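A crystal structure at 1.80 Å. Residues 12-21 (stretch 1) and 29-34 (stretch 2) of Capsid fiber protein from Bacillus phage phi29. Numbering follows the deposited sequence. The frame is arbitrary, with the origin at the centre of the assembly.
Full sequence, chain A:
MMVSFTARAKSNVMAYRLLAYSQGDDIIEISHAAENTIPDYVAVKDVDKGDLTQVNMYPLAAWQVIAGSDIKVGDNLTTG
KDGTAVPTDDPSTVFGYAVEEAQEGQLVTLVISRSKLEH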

# COMPACT_ATOMS: atom_id res chain seq x y z
N ASN A 12 14.77 22.97 5.99
CA ASN A 12 15.63 22.32 5.01
C ASN A 12 15.33 20.82 4.95
O ASN A 12 15.15 20.17 5.98
N VAL A 13 15.26 20.29 3.73
CA VAL A 13 14.97 18.87 3.51
C VAL A 13 16.14 18.27 2.75
O VAL A 13 16.56 18.79 1.70
N MET A 14 16.68 17.17 3.27
CA MET A 14 17.77 16.50 2.60
C MET A 14 17.26 15.26 1.87
O MET A 14 16.22 14.69 2.22
N ALA A 15 17.98 14.88 0.82
CA ALA A 15 17.56 13.74 0.02
C ALA A 15 17.61 12.47 0.86
O ALA A 15 18.44 12.32 1.76
N TYR A 16 16.69 11.55 0.56
CA TYR A 16 16.62 10.25 1.21
C TYR A 16 16.27 10.36 2.69
O TYR A 16 16.68 9.52 3.48
N ARG A 17 15.51 11.39 3.06
CA ARG A 17 15.01 11.53 4.41
C ARG A 17 13.49 11.42 4.42
O ARG A 17 12.81 11.78 3.45
N LEU A 18 12.97 10.88 5.51
CA LEU A 18 11.53 10.71 5.65
C LEU A 18 10.86 12.06 5.82
O LEU A 18 11.41 12.97 6.45
N LEU A 19 9.66 12.20 5.24
CA LEU A 19 8.95 13.47 5.19
C LEU A 19 7.60 13.41 5.90
O LEU A 19 6.92 12.38 5.92
N ALA A 20 7.24 14.55 6.47
CA ALA A 20 5.92 14.84 7.00
C ALA A 20 5.26 15.92 6.16
O ALA A 20 5.89 16.94 5.85
N TYR A 21 4.00 15.72 5.80
CA TYR A 21 3.24 16.76 5.13
C TYR A 21 2.50 17.58 6.17
O TYR A 21 1.96 17.04 7.14
N GLU A 29 3.16 22.03 3.12
CA GLU A 29 4.57 22.17 3.46
C GLU A 29 5.15 20.80 3.77
O GLU A 29 4.45 19.91 4.26
N ILE A 30 6.42 20.61 3.42
CA ILE A 30 7.13 19.39 3.76
C ILE A 30 8.26 19.74 4.72
O ILE A 30 8.79 20.86 4.73
N SER A 31 8.64 18.75 5.52
CA SER A 31 9.77 18.85 6.42
C SER A 31 10.12 17.42 6.81
O SER A 31 9.35 16.49 6.54
N HIS A 32 11.28 17.26 7.43
CA HIS A 32 11.66 15.95 7.95
C HIS A 32 10.61 15.46 8.93
O HIS A 32 10.20 16.19 9.84
N ALA A 33 10.20 14.20 8.76
CA ALA A 33 9.30 13.57 9.71
C ALA A 33 9.91 13.60 11.10
O ALA A 33 11.13 13.45 11.27
N ALA A 34 9.07 13.81 12.10
CA ALA A 34 9.54 13.89 13.48
C ALA A 34 9.95 12.51 13.99
O ALA A 34 9.41 11.48 13.58

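Packing of residues 12-21 against residues 29-34 in the phi29 capsid fiber protein. Strands 18-21 and 29-32 run antiparallel, and the loop 12-17 curls past the end of the pair, and the H32 side chain plugs into it. The backbone frame is set by A33 N to L18 O (2.9 Å) and A20 N to S31 O (2.9 Å), both nearly straight hydrogen bonds, and by a weak one from S31 N to A20 O (3.3 Å).

H32 has more area covered by the other stretch than any other residue here. Its CA-to-CB bond points away from stretch 1, but chi1 near -70° (m) brings the end of the ring back to the loop. There NE2 accepts a hydrogen bond from M14 N (3.0 Å, 171°), with the donor lying near the ring plane, at the edge. The acceptor role of NE2 suits a ring whose proton, if neutral, sits on ND1. The loop forms a hollow around the imidazole: N12 O lies over one face, 3.6 Å from H32 CE1; V13 CA comes within 3.5 Å of H32 NE2; and R17 CB, pointing toward stretch 2, lies 3.6 Å from H32 CD2. Water 1 joins the same region, donating to N12 O (2.7 Å) and accepting from H32 N (2.9 Å), so the loop is also tied to the histidine backbone.

On the sheet face shared by Y21 and I30, the packing is apolar. I30, chi1 p and chi2 t, places CG2 3.6 Å from Y21 CD1, an oblique approach to the ring, which is in the m rotamer. The other branch of I30 ends at CD1, which touches V13 CG2 (4.3 Å) and L19 CD1 (4.5 Å), in directions roughly at right angles. Both contacts are looser than the one with Y21. V13, rotamer t, points sideways and also rests CG2 on S31 CA at 3.9 Å; L19, m and t, points away overall.

The face bearing A20 and S31 is built from smaller pieces. A33 CB points toward stretch 1 and fits between L18 CB (4.0 Å) and A20 CB (4.4 Å), a small bump meeting two others where the strands end their pairing. S31, chi1 p, reaches A20 through water 2, which lies 2.8 Å from S31 OG and donates to A20 O, also at 2.8 Å. The CA-to-CB bonds of N12, E29 and A34 point away; N12 and E29 contribute through their backbone oxygens, N12 O 3.6 Å from H32 CE1 and E29 O 3.5 Å from Y21 CA.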

# COMPACT_ATOMS: atom_id res chain seq x y z
CB ASN A 12 17.10 22.56 5.34
CG ASN A 12 17.50 24.02 5.15
OD1 ASN A 12 17.24 24.63 4.11
ND2 ASN A 12 18.15 24.58 6.16
CB VAL A 13 13.65 18.67 2.74
CG1 VAL A 13 13.53 17.23 2.23
CG2 VAL A 13 12.45 19.04 3.62
CB MET A 14 18.87 16.14 3.60
CG MET A 14 19.52 17.40 4.12
SD MET A 14 21.10 17.12 4.88
CE MET A 14 20.58 16.56 6.50
CB ALA A 15 18.44 13.61 -1.22
CB TYR A 16 17.91 9.44 1.02
CG TYR A 16 18.34 9.51 -0.42
CD1 TYR A 16 17.47 9.08 -1.42
CD2 TYR A 16 19.54 10.11 -0.80
CE1 TYR A 16 17.80 9.17 -2.76
CE2 TYR A 16 19.89 10.21 -2.17
CZ TYR A 16 19.00 9.73 -3.13
OH TYR A 16 19.29 9.81 -4.47
CB ARG A 17 15.45 12.86 5.02
CG ARG A 17 16.95 13.06 5.00
CD ARG A 17 17.66 12.11 5.95
NE ARG A 17 19.11 12.31 5.93
CZ ARG A 17 19.76 13.17 6.71
NH1 ARG A 17 19.08 13.91 7.57
NH2 ARG A 17 21.08 13.28 6.63
CB LEU A 18 11.22 9.83 6.86
CG LEU A 18 11.89 8.44 6.78
CD1 LEU A 18 11.94 7.81 8.18
CD2 LEU A 18 11.16 7.55 5.77
CB LEU A 19 8.70 13.91 3.74
CG LEU A 19 9.88 14.16 2.83
CD1 LEU A 19 9.37 14.43 1.40
CD2 LEU A 19 10.73 15.31 3.37
CB ALA A 20 5.99 15.29 8.46
CB TYR A 21 2.25 16.15 4.15
CG TYR A 21 2.87 15.38 3.02
CD1 TYR A 21 4.20 15.57 2.67
CD2 TYR A 21 2.12 14.45 2.31
CE1 TYR A 21 4.77 14.85 1.60
CE2 TYR A 21 2.68 13.75 1.24
CZ TYR A 21 3.99 13.95 0.90
OH TYR A 21 4.51 13.24 -0.16
CB GLU A 29 4.75 23.16 4.62
CG GLU A 29 4.28 24.56 4.23
CD GLU A 29 4.65 25.64 5.23
OE1 GLU A 29 4.84 26.81 4.81
OE2 GLU A 29 4.74 25.33 6.44
CB ILE A 30 7.68 18.67 2.51
CG1 ILE A 30 8.62 19.58 1.74
CG2 ILE A 30 6.54 18.15 1.61
CD1 ILE A 30 9.42 18.84 0.64
CB SER A 31 9.46 19.72 7.65
OG SER A 31 8.30 19.26 8.32
CB HIS A 32 13.03 16.03 8.62
CG HIS A 32 14.14 16.24 7.66
ND1 HIS A 32 15.35 16.80 8.02
CD2 HIS A 32 14.23 15.98 6.34
CE1 HIS A 32 16.13 16.87 6.96
NE2 HIS A 32 15.48 16.37 5.93
CB ALA A 33 9.01 12.13 9.28
CB ALA A 34 8.46 14.49 14.39
O HOH W 1 12.96 19.58 7.49
O HOH W 2 5.76 19.31 7.25